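Local coordinates for putative L-alanine-DL-glutamate epimerase (Burkholderia xenovorans, PDB 3GO2), which probably acts as a magnesium-dependent racemase or epimerase of the mandelate racemase/muconate lactonizing enzyme family, at residues Val214-Phe222 with Asp240-Tyr249; Ala350-His358 with Gly376-His387. All coordinates share one frame; numbering follows the deposited sequence. Where two conformers were deposited one is given.

Interaction 1: residues Val214-Phe222 with Asp240-Tyr249; sequences VEILLDLNF and DLFWVEIDSY. With MG (magnesium ion), chain B; MG (magnesium ion), chain C.
Asp219 OD2 binds a magnesium ion at 2.3 Å, and Glu245 OE1, from the neighbouring parallel strand, reaches the same ion at 2.6 Å; Glu269 is the third protein ligand. The Asp219 and Glu245 carboxylates stack with planes 14° apart, Asp219 placed there by its CG lying anti to the backbone N (chi1 -167°). The metal probably offsets the crowding of negative charge, as does Lys163, salt-bridged to Glu245 OE2. Asp219 OD1 turns back to accept Asn221 N at 2.9 Å in an Asx turn, the donor standing above the carboxylate plane; a metal-bound water lies near this oxygen and Asp247 OD2, though nearby acceptors outnumber its protons.

Beneath the site the backbones pair in parallel: Phe242 N to Ile216 O, Leu218 N to Trp243 O, Glu245 N to Leu218 O and Leu220 N to Glu245 O, the last 2.8 Å. Further on, Asp247 N donates to Asn221 O at 2.9 Å. Leu217 CD2 lies over one indole face of Trp243, 3.7 Å from the five-membered ring centroid. Asp247 CB sits squarely over the Phe222 ring, a CH-pi contact 3.4 Å from the centroid. Phe222 CE1 approaches Tyr249 CE2, and Tyr249 OH holds a second magnesium ion at 2.5 Å, together with the carbonyl oxygens of Thr270 and, from a neighbouring subunit, Pro78.

Acidic metal ligands at the C-terminal ends of successive barrel strands are the hallmark of the enolase superfamily; with Asn221, which binds fumarate and 2-oxoglutarate, neither present here, they are consistent with a magnesium ion that stabilises an enolate-like intermediate.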
loop_
_atom_site.group_PDB
_atom_site.type_symbol
_atom_site.label_atom_id
_atom_site.label_comp_id
_atom_site.label_asym_id
_atom_site.label_seq_id
_atom_site.Cartn_x
_atom_site.Cartn_y
_atom_site.Cartn_z
ATOM N N VAL A 214 18.068 -21.773 -31.556
ATOM C CA VAL A 214 16.656 -22.080 -31.458
ATOM C C VAL A 214 16.303 -21.844 -29.998
ATOM O O VAL A 214 16.990 -22.325 -29.102
ATOM C CB VAL A 214 16.364 -23.530 -31.870
ATOM C CG1 VAL A 214 14.951 -23.945 -31.449
ATOM C CG2 VAL A 214 16.534 -23.667 -33.371
ATOM N N GLU A 215 15.255 -21.064 -29.759
ATOM C CA GLU A 215 14.861 -20.722 -28.378
ATOM C C GLU A 215 14.040 -21.846 -27.764
ATOM O O GLU A 215 13.300 -22.522 -28.463
ATOM C CB GLU A 215 14.039 -19.446 -28.396
ATOM C CG GLU A 215 14.824 -18.232 -28.800
ATOM C CD GLU A 215 15.411 -17.505 -27.632
ATOM O OE1 GLU A 215 15.251 -17.969 -26.487
ATOM O OE2 GLU A 215 16.017 -16.452 -27.864
ATOM N N ILE A 216 14.179 -22.054 -26.454
ATOM C CA ILE A 216 13.445 -23.100 -25.751
ATOM C C ILE A 216 12.533 -22.440 -24.710
ATOM O O ILE A 216 12.990 -21.628 -23.905
ATOM C CB ILE A 216 14.415 -24.092 -25.070
ATOM C CG1 ILE A 216 15.173 -24.891 -26.151
ATOM C CG2 ILE A 216 13.676 -25.056 -24.156
ATOM C CD1 ILE A 216 16.267 -25.781 -25.604
ATOM N N LEU A 217 11.251 -22.774 -24.782
ATOM C CA LEU A 217 10.228 -22.358 -23.826
ATOM C C LEU A 217 9.918 -23.561 -22.942
ATOM O O LEU A 217 9.901 -24.709 -23.418
ATOM C CB LEU A 217 8.946 -21.918 -24.552
ATOM C CG LEU A 217 8.978 -20.631 -25.381
ATOM C CD1 LEU A 217 9.956 -20.680 -26.629
ATOM C CD2 LEU A 217 7.555 -20.371 -25.829
ATOM N N LEU A 218 9.631 -23.304 -21.664
ATOM C CA LEU A 218 9.314 -24.346 -20.699
ATOM C C LEU A 218 7.940 -24.058 -20.094
ATOM O O LEU A 218 7.738 -23.010 -19.507
ATOM C CB LEU A 218 10.353 -24.425 -19.593
ATOM C CG LEU A 218 10.091 -25.434 -18.467
ATOM C CD1 LEU A 218 9.992 -26.895 -18.992
ATOM C CD2 LEU A 218 11.188 -25.321 -17.390
ATOM N N ASP A 219 7.012 -24.982 -20.252
ATOM C CA ASP A 219 5.669 -24.825 -19.681
ATOM C C ASP A 219 5.533 -25.746 -18.482
ATOM O O ASP A 219 5.613 -26.992 -18.589
ATOM C CB ASP A 219 4.632 -25.155 -20.757
ATOM C CG ASP A 219 3.220 -24.742 -20.405
ATOM O OD1 ASP A 219 2.959 -24.313 -19.256
ATOM O OD2 ASP A 219 2.349 -24.888 -21.303
ATOM N N LEU A 220 5.278 -25.121 -17.337
ATOM C CA LEU A 220 5.024 -25.823 -16.096
ATOM C C LEU A 220 3.551 -25.958 -15.735
ATOM O O LEU A 220 3.216 -26.607 -14.739
ATOM C CB LEU A 220 5.767 -25.121 -14.966
ATOM C CG LEU A 220 7.250 -24.923 -15.198
ATOM C CD1 LEU A 220 7.865 -24.100 -14.014
ATOM C CD2 LEU A 220 7.969 -26.284 -15.391
ATOM N N ASN A 221 2.675 -25.352 -16.540
ATOM C CA ASN A 221 1.242 -25.388 -16.317
ATOM C C ASN A 221 0.933 -25.058 -14.837
ATOM O O ASN A 221 1.452 -24.079 -14.328
ATOM C CB ASN A 221 0.643 -26.712 -16.787
ATOM C CG ASN A 221 0.678 -26.880 -18.299
ATOM O OD1 ASN A 221 -0.234 -26.434 -19.026
ATOM N ND2 ASN A 221 1.703 -27.514 -18.771
ATOM N N PHE A 222 0.100 -25.868 -14.179
ATOM C CA PHE A 222 -0.249 -25.656 -12.780
ATOM C C PHE A 222 0.450 -26.698 -11.886
ATOM O O PHE A 222 -0.096 -27.089 -10.860
ATOM C CB PHE A 222 -1.759 -25.836 -12.558
ATOM C CG PHE A 222 -2.670 -24.768 -13.162
ATOM C CD1 PHE A 222 -3.143 -23.707 -12.379
ATOM C CD2 PHE A 222 -3.187 -24.919 -14.442
ATOM C CE1 PHE A 222 -4.059 -22.791 -12.900
ATOM C CE2 PHE A 222 -4.088 -24.004 -14.957
ATOM C CZ PHE A 222 -4.537 -22.955 -14.183
ATOM N N ASP A 240 19.349 -21.015 -20.747
ATOM C CA ASP A 240 18.771 -19.968 -21.564
ATOM C C ASP A 240 17.332 -20.337 -21.934
ATOM O O ASP A 240 17.121 -21.206 -22.767
ATOM C CB ASP A 240 19.603 -19.785 -22.826
ATOM C CG ASP A 240 19.053 -18.726 -23.751
ATOM O OD1 ASP A 240 18.412 -17.765 -23.275
ATOM O OD2 ASP A 240 19.311 -18.854 -24.970
ATOM N N LEU A 241 16.345 -19.724 -21.272
ATOM C CA LEU A 241 14.933 -20.010 -21.567
ATOM C C LEU A 241 14.193 -18.760 -22.034
ATOM O O LEU A 241 14.250 -17.704 -21.396
ATOM C CB LEU A 241 14.211 -20.578 -20.339
ATOM C CG LEU A 241 14.810 -21.872 -19.776
ATOM C CD1 LEU A 241 14.249 -22.262 -18.416
ATOM C CD2 LEU A 241 14.578 -22.990 -20.787
ATOM N N PHE A 242 13.464 -18.909 -23.127
ATOM C CA PHE A 242 12.687 -17.829 -23.737
ATOM C C PHE A 242 11.604 -17.377 -22.774
ATOM O O PHE A 242 11.374 -16.189 -22.577
ATOM C CB PHE A 242 12.087 -18.370 -25.026
ATOM C CG PHE A 242 11.245 -17.407 -25.802
ATOM C CD1 PHE A 242 11.743 -16.795 -26.943
ATOM C CD2 PHE A 242 9.918 -17.191 -25.472
ATOM C CE1 PHE A 242 10.931 -15.972 -27.695
ATOM C CE2 PHE A 242 9.125 -16.334 -26.217
ATOM C CZ PHE A 242 9.622 -15.746 -27.337
ATOM N N TRP A 243 10.958 -18.354 -22.148
ATOM C CA TRP A 243 10.085 -18.101 -21.035
ATOM C C TRP A 243 9.899 -19.364 -20.200
ATOM O O TRP A 243 10.104 -20.490 -20.684
ATOM C CB TRP A 243 8.749 -17.467 -21.459
ATOM C CG TRP A 243 7.646 -18.304 -22.067
ATOM C CD1 TRP A 243 7.250 -19.572 -21.718
ATOM C CD2 TRP A 243 6.724 -17.852 -23.054
ATOM N NE1 TRP A 243 6.158 -19.947 -22.457
ATOM C CE2 TRP A 243 5.797 -18.900 -23.274
ATOM C CE3 TRP A 243 6.565 -16.642 -23.764
ATOM C CZ2 TRP A 243 4.761 -18.788 -24.191
ATOM C CZ3 TRP A 243 5.542 -16.535 -24.668
ATOM C CH2 TRP A 243 4.640 -17.606 -24.883
ATOM N N VAL A 244 9.460 -19.156 -18.959
ATOM C CA VAL A 244 8.949 -20.230 -18.112
ATOM C C VAL A 244 7.490 -19.865 -17.829
ATOM O O VAL A 244 7.171 -18.787 -17.330
ATOM C CB VAL A 244 9.707 -20.372 -16.799
ATOM C CG1 VAL A 244 9.077 -21.474 -15.941
ATOM C CG2 VAL A 244 11.160 -20.649 -17.062
ATOM N N GLU A 245 6.607 -20.769 -18.224
ATOM C CA GLU A 245 5.175 -20.558 -18.196
ATOM C C GLU A 245 4.561 -21.236 -16.992
ATOM O O GLU A 245 4.737 -22.454 -16.783
ATOM C CB GLU A 245 4.593 -21.117 -19.496
ATOM C CG GLU A 245 3.159 -20.862 -19.745
ATOM C CD GLU A 245 2.725 -21.303 -21.171
ATOM O OE1 GLU A 245 1.507 -21.421 -21.389
ATOM O OE2 GLU A 245 3.583 -21.483 -22.071
ATOM N N ILE A 246 3.865 -20.429 -16.185
ATOM C CA ILE A 246 3.302 -20.874 -14.917
ATOM C C ILE A 246 1.872 -20.358 -14.825
ATOM O O ILE A 246 1.674 -19.158 -14.790
ATOM C CB ILE A 246 4.094 -20.316 -13.729
ATOM C CG1 ILE A 246 5.542 -20.826 -13.743
ATOM C CG2 ILE A 246 3.389 -20.693 -12.385
ATOM C CD1 ILE A 246 6.476 -20.202 -12.688
ATOM N N ASP A 247 0.898 -21.261 -14.790
ATOM C CA ASP A 247 -0.486 -20.900 -14.544
ATOM C C ASP A 247 -0.719 -20.890 -13.037
ATOM O O ASP A 247 -0.252 -21.761 -12.316
ATOM C CB ASP A 247 -1.427 -21.857 -15.256
ATOM C CG ASP A 247 -1.279 -21.784 -16.732
ATOM O OD1 ASP A 247 -1.474 -20.679 -17.290
ATOM O OD2 ASP A 247 -0.941 -22.825 -17.327
ATOM N N SER A 248 -1.448 -19.885 -12.571
ATOM C CA SER A 248 -1.673 -19.682 -11.151
ATOM C C SER A 248 -2.916 -18.861 -10.943
ATOM O O SER A 248 -3.168 -17.896 -11.694
ATOM C CB SER A 248 -0.483 -18.909 -10.570
ATOM O OG SER A 248 -0.649 -18.699 -9.176
ATOM N N TYR A 249 -3.648 -19.178 -9.868
ATOM C CA TYR A 249 -4.739 -18.348 -9.412
ATOM C C TYR A 249 -4.346 -17.496 -8.181
ATOM O O TYR A 249 -5.210 -16.991 -7.454
ATOM C CB TYR A 249 -5.932 -19.241 -9.117
ATOM C CG TYR A 249 -6.502 -19.893 -10.365
ATOM C CD1 TYR A 249 -6.843 -19.126 -11.454
ATOM C CD2 TYR A 249 -6.711 -21.275 -10.439
ATOM C CE1 TYR A 249 -7.382 -19.680 -12.590
ATOM C CE2 TYR A 249 -7.268 -21.844 -11.589
ATOM C CZ TYR A 249 -7.602 -21.026 -12.653
ATOM O OH TYR A 249 -8.151 -21.534 -13.808
HETATM MG MG MG B . 0.369 -23.778 -21.661
HETATM MG MG MG C . -9.399 -20.285 -15.513
HETATM O O HOH W 1 16.091 -20.286 -25.303
HETATM O O HOH W 2 16.137 -16.597 -24.227
HETATM O O HOH W 3 0.600 -23.025 -19.412
HETATM O O HOH W 4 -2.448 -24.851 -18.016
HETATM O O HOH W 5 -0.679 -25.224 -21.571
HETATM O O HOH W 6 -11.750 -20.447 -15.296
HETATM O O HOH W 7 -9.905 -18.157 -14.255
#

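Interaction 2: residues Ala350-His358 with Gly376-His387; sequences AWEDELFTH and GTDPVEEAILAH
Thr357 and Asp378 are tied twice. Thr357 N donates to Asp378 O at 2.9 Å, and Asp378 N returns a bond to Thr357 OG1 at 3.0 Å, while a water links that hydroxyl to Asp378 OD2; Asp378 OD1 is salt-bridged to Lys101. Bonds continue on either side of this pair: Val380 N, at the N-cap position of helix 381-386, bonds Leu355 O at 2.8 Å, and the side-chain hydroxyl OG1 of Thr377 donates to His358 O at 2.6 Å on a carbonyl lone pair.

Side-chain polarity and aromatic stacking meet at His387. Its NE2 donates to Glu354 OE1 at 2.7 Å, nearly straight and in the imidazole plane, yet from above the carboxylate plane; Glu354 was modelled in two conformers, so this bond is doubtful. One imidazole face makes an offset stack with the five-membered ring of Trp351, centroids 3.9 Å apart and planes 11° apart. Trp351 CG lies between its backbone N and carbonyl carbon (chi1 63°), which places the indole over the imidazole, and the stack holds the imidazole's tilt.

Apolar contacts are looser: Leu355 CD2 lies 4.3 Å from Ala383 CB, and Phe356 CE1 is 4.2 Å from Pro379 CG.

Leu355 and Ile384 rest on strand 5-14, Phe356 and Pro379 lie between strand 32-37 and helix 323-335, and Trp351 NE1 bonds Asp14 O, so the pair joins the N-terminal sheet to the barrel domain.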
loop_
_atom_site.group_PDB
_atom_site.type_symbol
_atom_site.label_atom_id
_atom_site.label_comp_id
_atom_site.label_asym_id
_atom_site.label_seq_id
_atom_site.Cartn_x
_atom_site.Cartn_y
_atom_site.Cartn_z
ATOM N N ALA A 350 -3.039 -37.290 -38.845
ATOM C CA ALA A 350 -2.967 -37.752 -40.224
ATOM C C ALA A 350 -4.164 -37.301 -41.069
ATOM O O ALA A 350 -4.037 -37.121 -42.283
ATOM C CB ALA A 350 -2.829 -39.269 -40.243
ATOM N N TRP A 351 -5.308 -37.097 -40.433
ATOM C CA TRP A 351 -6.515 -36.636 -41.129
ATOM C C TRP A 351 -6.827 -35.141 -40.951
ATOM O O TRP A 351 -7.887 -34.663 -41.348
ATOM C CB TRP A 351 -7.719 -37.494 -40.728
ATOM C CG TRP A 351 -8.106 -37.430 -39.293
ATOM C CD1 TRP A 351 -9.035 -36.594 -38.742
ATOM C CD2 TRP A 351 -7.589 -38.221 -38.213
ATOM N NE1 TRP A 351 -9.161 -36.843 -37.413
ATOM C CE2 TRP A 351 -8.276 -37.821 -37.046
ATOM C CE3 TRP A 351 -6.618 -39.224 -38.115
ATOM C CZ2 TRP A 351 -8.018 -38.370 -35.795
ATOM C CZ3 TRP A 351 -6.364 -39.788 -36.858
ATOM C CH2 TRP A 351 -7.064 -39.356 -35.718
ATOM N N GLU A 352 -5.899 -34.385 -40.366
ATOM C CA GLU A 352 -6.186 -32.980 -40.082
ATOM C C GLU A 352 -6.592 -32.206 -41.337
ATOM O O GLU A 352 -7.555 -31.433 -41.317
ATOM C CB GLU A 352 -4.966 -32.310 -39.454
ATOM C CG GLU A 352 -5.146 -30.844 -39.039
ATOM C CD GLU A 352 -5.916 -30.672 -37.755
ATOM O OE1 GLU A 352 -6.123 -31.681 -37.035
ATOM O OE2 GLU A 352 -6.305 -29.507 -37.461
ATOM N N ASP A 353 -5.853 -32.378 -42.429
ATOM C CA ASP A 353 -6.103 -31.537 -43.591
ATOM C C ASP A 353 -7.453 -31.876 -44.260
ATOM O O ASP A 353 -8.041 -30.999 -44.888
ATOM C CB ASP A 353 -4.941 -31.587 -44.591
ATOM C CG ASP A 353 -3.669 -30.887 -44.072
ATOM O OD1 ASP A 353 -3.655 -30.294 -42.946
ATOM O OD2 ASP A 353 -2.658 -30.934 -44.800
ATOM N N GLU A 354 -7.932 -33.108 -44.092
ATOM C CA GLU A 354 -9.263 -33.520 -44.558
ATOM C C GLU A 354 -10.377 -32.689 -43.924
ATOM O O GLU A 354 -11.404 -32.457 -44.548
ATOM C CB GLU A 354 -9.482 -35.023 -44.227
ATOM C CG GLU A 354 -10.727 -35.700 -44.827
ATOM C CD GLU A 354 -11.053 -37.069 -44.178
ATOM O OE1 GLU A 354 -10.183 -37.652 -43.491
ATOM O OE2 GLU A 354 -12.200 -37.559 -44.345
ATOM N N LEU A 355 -10.173 -32.272 -42.672
ATOM C CA LEU A 355 -11.240 -31.655 -41.880
ATOM C C LEU A 355 -11.494 -30.214 -42.243
ATOM O O LEU A 355 -12.539 -29.677 -41.878
ATOM C CB LEU A 355 -10.898 -31.713 -40.385
ATOM C CG LEU A 355 -10.804 -33.114 -39.785
ATOM C CD1 LEU A 355 -10.213 -33.038 -38.383
ATOM C CD2 LEU A 355 -12.166 -33.788 -39.773
ATOM N N PHE A 356 -10.545 -29.575 -42.932
ATOM C CA PHE A 356 -10.639 -28.154 -43.202
ATOM C C PHE A 356 -10.362 -27.830 -44.664
ATOM O O PHE A 356 -9.594 -28.529 -45.335
ATOM C CB PHE A 356 -9.622 -27.398 -42.324
ATOM C CG PHE A 356 -9.818 -27.623 -40.837
ATOM C CD1 PHE A 356 -10.794 -26.917 -40.146
ATOM C CD2 PHE A 356 -9.068 -28.561 -40.145
ATOM C CE1 PHE A 356 -10.988 -27.116 -38.785
ATOM C CE2 PHE A 356 -9.247 -28.753 -38.790
ATOM C CZ PHE A 356 -10.232 -28.035 -38.115
ATOM N N THR A 357 -10.948 -26.746 -45.143
ATOM C CA THR A 357 -10.766 -26.351 -46.536
ATOM C C THR A 357 -9.337 -25.885 -46.828
ATOM O O THR A 357 -8.782 -26.197 -47.891
ATOM C CB THR A 357 -11.762 -25.275 -46.959
ATOM O OG1 THR A 357 -11.671 -24.162 -46.065
ATOM C CG2 THR A 357 -13.218 -25.807 -47.003
ATOM N N HIS A 358 -8.735 -25.166 -45.876
ATOM C CA HIS A 358 -7.356 -24.657 -45.996
ATOM C C HIS A 358 -6.512 -24.960 -44.779
ATOM O O HIS A 358 -6.997 -24.967 -43.645
ATOM C CB HIS A 358 -7.368 -23.131 -46.186
ATOM C CG HIS A 358 -8.130 -22.693 -47.391
ATOM N ND1 HIS A 358 -7.600 -22.762 -48.667
ATOM C CD2 HIS A 358 -9.381 -22.193 -47.524
ATOM C CE1 HIS A 358 -8.500 -22.318 -49.530
ATOM N NE2 HIS A 358 -9.583 -21.953 -48.866
ATOM N N GLY A 376 -10.188 -17.753 -42.563
ATOM C CA GLY A 376 -9.192 -18.292 -43.497
ATOM C C GLY A 376 -9.283 -19.788 -43.754
ATOM O O GLY A 376 -8.539 -20.335 -44.570
ATOM N N THR A 377 -10.170 -20.475 -43.031
ATOM C CA THR A 377 -10.429 -21.897 -43.289
ATOM C C THR A 377 -11.813 -22.240 -42.758
ATOM O O THR A 377 -12.301 -21.585 -41.840
ATOM C CB THR A 377 -9.327 -22.769 -42.667
ATOM O OG1 THR A 377 -9.365 -24.093 -43.212
ATOM C CG2 THR A 377 -9.490 -22.870 -41.132
ATOM N N ASP A 378 -12.462 -23.234 -43.365
ATOM C CA ASP A 378 -13.778 -23.707 -42.958
ATOM C C ASP A 378 -13.683 -25.191 -42.637
ATOM O O ASP A 378 -13.039 -25.949 -43.363
ATOM C CB ASP A 378 -14.784 -23.545 -44.098
ATOM C CG ASP A 378 -15.074 -22.099 -44.425
ATOM O OD1 ASP A 378 -15.197 -21.274 -43.477
ATOM O OD2 ASP A 378 -15.210 -21.793 -45.640
ATOM N N PRO A 379 -14.296 -25.623 -41.539
ATOM C CA PRO A 379 -14.504 -27.054 -41.347
ATOM C C PRO A 379 -15.339 -27.616 -42.485
ATOM O O PRO A 379 -16.166 -26.908 -43.060
ATOM C CB PRO A 379 -15.261 -27.138 -40.007
ATOM C CG PRO A 379 -14.976 -25.824 -39.348
ATOM C CD PRO A 379 -14.872 -24.830 -40.439
ATOM N N VAL A 380 -15.097 -28.879 -42.803
ATOM C CA VAL A 380 -15.796 -29.580 -43.887
ATOM C C VAL A 380 -16.767 -30.592 -43.282
ATOM O O VAL A 380 -16.352 -31.556 -42.645
ATOM C CB VAL A 380 -14.802 -30.261 -44.825
ATOM C CG1 VAL A 380 -15.546 -31.030 -45.970
ATOM C CG2 VAL A 380 -13.814 -29.197 -45.408
ATOM N N GLU A 381 -18.067 -30.354 -43.456
ATOM C CA GLU A 381 -19.068 -31.166 -42.778
ATOM C C GLU A 381 -19.009 -32.655 -43.082
ATOM O O GLU A 381 -19.149 -33.463 -42.168
ATOM C CB GLU A 381 -20.467 -30.584 -42.990
ATOM C CG GLU A 381 -20.567 -29.327 -42.173
ATOM C CD GLU A 381 -21.585 -28.370 -42.649
ATOM O OE1 GLU A 381 -22.630 -28.333 -41.964
ATOM O OE2 GLU A 381 -21.316 -27.630 -43.649
ATOM N N GLU A 382 -18.852 -33.027 -44.347
ATOM C CA GLU A 382 -18.743 -34.449 -44.677
ATOM C C GLU A 382 -17.538 -35.097 -43.975
ATOM O O GLU A 382 -17.609 -36.251 -43.508
ATOM C CB GLU A 382 -18.660 -34.646 -46.193
ATOM C CG GLU A 382 -18.659 -36.117 -46.602
ATOM C CD GLU A 382 -18.708 -36.334 -48.091
ATOM O OE1 GLU A 382 -18.618 -35.354 -48.867
ATOM O OE2 GLU A 382 -18.888 -37.524 -48.473
ATOM N N ALA A 383 -16.432 -34.357 -43.900
ATOM C CA ALA A 383 -15.202 -34.892 -43.296
ATOM C C ALA A 383 -15.359 -35.030 -41.780
ATOM O O ALA A 383 -14.901 -36.005 -41.188
ATOM C CB ALA A 383 -14.011 -34.034 -43.642
ATOM N N ILE A 384 -16.045 -34.079 -41.151
ATOM C CA ILE A 384 -16.375 -34.175 -39.727
ATOM C C ILE A 384 -17.122 -35.473 -39.469
ATOM O O ILE A 384 -16.859 -36.187 -38.513
ATOM C CB ILE A 384 -17.201 -32.961 -39.271
ATOM C CG1 ILE A 384 -16.271 -31.748 -39.169
ATOM C CG2 ILE A 384 -17.920 -33.233 -37.945
ATOM C CD1 ILE A 384 -16.982 -30.440 -38.975
ATOM N N LEU A 385 -18.060 -35.796 -40.340
ATOM C CA LEU A 385 -18.886 -36.985 -40.099
ATOM C C LEU A 385 -18.161 -38.282 -40.439
ATOM O O LEU A 385 -18.594 -39.352 -40.009
ATOM C CB LEU A 385 -20.207 -36.890 -40.845
ATOM C CG LEU A 385 -21.142 -35.803 -40.314
ATOM C CD1 LEU A 385 -22.294 -35.550 -41.313
ATOM C CD2 LEU A 385 -21.656 -36.091 -38.913
ATOM N N ALA A 386 -17.061 -38.199 -41.184
ATOM C CA ALA A 386 -16.226 -39.365 -41.473
ATOM C C ALA A 386 -15.326 -39.705 -40.308
ATOM O O ALA A 386 -14.682 -40.786 -40.301
ATOM C CB ALA A 386 -15.393 -39.132 -42.712
ATOM N N HIS A 387 -15.278 -38.794 -39.327
ATOM C CA HIS A 387 -14.480 -38.943 -38.099
ATOM C C HIS A 387 -15.322 -38.779 -36.829
ATOM O O HIS A 387 -15.146 -37.852 -36.013
ATOM C CB HIS A 387 -13.320 -37.940 -38.155
ATOM C CG HIS A 387 -12.348 -38.255 -39.239
ATOM N ND1 HIS A 387 -11.421 -39.272 -39.129
ATOM C CD2 HIS A 387 -12.212 -37.755 -40.491
ATOM C CE1 HIS A 387 -10.712 -39.336 -40.242
ATOM N NE2 HIS A 387 -11.173 -38.430 -41.085
HETATM O O HOH W 8 -12.895 -21.936 -47.002
#

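Overall arrangement
Following the chain from the N terminus, interaction 1 comes first: strand 215-219 leads through helix 226-235 to strand 243-245, and the contact closes this right-handed beta-alpha-beta unit within the barrel. The chain then adds strands 265-267, 288-291 and 314-317 with their helices before interaction 2 opens. That contact closes a second loop, containing the short strands 362-363 and 366-368, by returning 376-387 to 350-358. The two are in series and neither nest nor cross. Their centres are 32 Å apart, on opposite sides of the chain's centre: one pairs two strands of the metal-binding barrel, the other binds two late segments to each other where they pack on the N-terminal sheet.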